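Local coordinates for protein PT26-6P (Thermococcus sp., PDB 2WB7) that is of unknown function but is encoded by an extrachromosomal mobile element of Euryarchaea and combines immunoglobulin-like domains with a helical domain, at residues G327-L332 with T336-T341. Residues are numbered along the deposited sequence; the frame is centred on the assembly and turned at random.
Sequences GHIGDL and TFFGLT
Ile329 and Phe338 meet between the two outermost strands of the antiparallel sheet in the second immunoglobulin-like domain, 319-331 and 336-343, close to the short link that joins them. The case illustrates how strands close in sequence need not pair: no hydrogen bond crosses between 327-332 and 336-341, and the CA atoms of Ile329 and Phe338 lie 10.1 Å apart. Each strand is instead bonded to its own inner neighbour, Ile329 to Asp304 and Phe338 to Phe286 through the backbone, and across the gap only side chains meet. The CB atom of each points toward the other segment. The phenyl group of Phe338 reaches out with its CG anti to the carbonyl carbon (chi1 -60°), presenting its far corner, CZ, to the isoleucine. There it meets the CG1 branch of Ile329, which also leaves anti to its carbonyl carbon, and the two side chains cross at roughly a right angle. The methylene comes up obliquely to the ring, a purely apolar approach. Tyr306, on the neighbouring strand 301-314, extends this cluster: its ring meets that of Phe338 with the planes inclined at about 50°, and it also touches the Ile329 side chain. The other branch of Ile329 turns to Thr336, where CG2 lies 4.4 Å from OG1, a loose contact with a hydroxyl already hydrogen-bonded to the Glu334 carbonyl in that link. The closest approach between the two segments is the single pair Ile329 CG1 to Phe338 CZ, at 3.7 Å.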
loop_
_atom_site.group_PDB
_atom_site.type_symbol
_atom_site.label_atom_id
_atom_site.label_comp_id
_atom_site.label_asym_id
_atom_site.label_seq_id
_atom_site.Cartn_x
_atom_site.Cartn_y
_atom_site.Cartn_z
ATOM N N GLY A 327 -2.478 11.376 16.436
ATOM C CA GLY A 327 -2.795 12.802 16.405
ATOM C C GLY A 327 -3.414 13.314 15.115
ATOM O O GLY A 327 -4.071 12.560 14.381
ATOM N N HIS A 328 -3.186 14.605 14.847
ATOM C CA HIS A 328 -3.728 15.310 13.673
ATOM C C HIS A 328 -2.649 15.972 12.827
ATOM O O HIS A 328 -1.668 16.482 13.356
ATOM C CB HIS A 328 -4.729 16.355 14.123
ATOM C CG HIS A 328 -5.991 15.756 14.634
ATOM N ND1 HIS A 328 -6.974 15.282 13.793
ATOM C CD2 HIS A 328 -6.407 15.488 15.893
ATOM C CE1 HIS A 328 -7.957 14.774 14.514
ATOM N NE2 HIS A 328 -7.638 14.888 15.792
ATOM N N ILE A 329 -2.844 15.976 11.516
ATOM C CA ILE A 329 -1.853 16.521 10.599
ATOM C C ILE A 329 -2.261 17.907 10.143
ATOM O O ILE A 329 -1.398 18.737 9.809
ATOM C CB ILE A 329 -1.736 15.659 9.337
ATOM C CG1 ILE A 329 -1.449 14.210 9.720
ATOM C CG2 ILE A 329 -0.667 16.218 8.401
ATOM C CD1 ILE A 329 -1.832 13.228 8.693
ATOM N N GLY A 330 -3.573 18.152 10.138
ATOM C CA GLY A 330 -4.123 19.316 9.451
ATOM C C GLY A 330 -4.191 19.049 7.949
ATOM O O GLY A 330 -4.637 17.988 7.519
ATOM N N ASP A 331 -3.740 19.996 7.141
ATOM C CA ASP A 331 -3.755 19.803 5.709
ATOM C C ASP A 331 -2.499 19.053 5.348
ATOM O O ASP A 331 -1.421 19.491 5.714
ATOM C CB ASP A 331 -3.812 21.159 5.004
ATOM C CG ASP A 331 -5.090 21.942 5.349
ATOM O OD1 ASP A 331 -6.179 21.553 4.852
ATOM O OD2 ASP A 331 -5.017 22.930 6.126
ATOM N N LEU A 332 -2.621 17.904 4.679
ATOM C CA LEU A 332 -1.421 17.207 4.232
ATOM C C LEU A 332 -0.993 17.711 2.879
ATOM O O LEU A 332 -1.026 16.993 1.878
ATOM C CB LEU A 332 -1.522 15.679 4.262
ATOM C CG LEU A 332 -2.788 14.904 3.938
ATOM C CD1 LEU A 332 -2.425 13.439 3.888
ATOM C CD2 LEU A 332 -3.868 15.145 4.992
ATOM N N THR A 336 5.047 14.342 5.806
ATOM C CA THR A 336 5.364 14.505 7.201
ATOM C C THR A 336 5.732 13.189 7.814
ATOM O O THR A 336 5.156 12.154 7.486
ATOM C CB THR A 336 4.180 15.046 7.961
ATOM O OG1 THR A 336 3.512 15.997 7.137
ATOM C CG2 THR A 336 4.638 15.696 9.263
ATOM N N PHE A 337 6.690 13.249 8.724
ATOM C CA PHE A 337 7.220 12.062 9.355
ATOM C C PHE A 337 6.647 11.902 10.742
ATOM O O PHE A 337 6.435 12.872 11.453
ATOM C CB PHE A 337 8.729 12.159 9.465
ATOM C CG PHE A 337 9.445 11.923 8.181
ATOM C CD1 PHE A 337 9.713 10.628 7.760
ATOM C CD2 PHE A 337 9.883 12.993 7.404
ATOM C CE1 PHE A 337 10.392 10.401 6.586
ATOM C CE2 PHE A 337 10.569 12.775 6.223
ATOM C CZ PHE A 337 10.817 11.473 5.810
ATOM N N PHE A 338 6.417 10.656 11.118
ATOM C CA PHE A 338 5.887 10.334 12.419
ATOM C C PHE A 338 6.700 9.171 12.929
ATOM O O PHE A 338 7.007 8.247 12.179
ATOM C CB PHE A 338 4.411 9.955 12.302
ATOM C CG PHE A 338 3.552 11.055 11.734
ATOM C CD1 PHE A 338 3.387 11.192 10.365
ATOM C CD2 PHE A 338 2.933 11.971 12.568
ATOM C CE1 PHE A 338 2.604 12.211 9.846
ATOM C CE2 PHE A 338 2.149 12.997 12.048
ATOM C CZ PHE A 338 1.982 13.111 10.689
ATOM N N GLY A 339 7.081 9.222 14.195
ATOM C CA GLY A 339 7.887 8.166 14.778
ATOM C C GLY A 339 7.083 7.264 15.675
ATOM O O GLY A 339 6.056 7.663 16.207
ATOM N N LEU A 340 7.539 6.027 15.822
ATOM C CA LEU A 340 6.964 5.094 16.785
ATOM C C LEU A 340 8.097 4.255 17.280
ATOM O O LEU A 340 8.878 3.752 16.497
ATOM C CB LEU A 340 5.925 4.176 16.148
ATOM C CG LEU A 340 5.292 3.189 17.127
ATOM C CD1 LEU A 340 4.799 3.913 18.359
ATOM C CD2 LEU A 340 4.167 2.446 16.473
ATOM N N THR A 341 8.183 4.102 18.591
ATOM C CA THR A 341 9.186 3.247 19.200
ATOM C C THR A 341 8.521 1.971 19.685
ATOM O O THR A 341 7.609 2.009 20.510
ATOM C CB THR A 341 9.824 3.965 20.389
ATOM O OG1 THR A 341 10.599 5.071 19.898
ATOM C CG2 THR A 341 10.722 3.020 21.174
#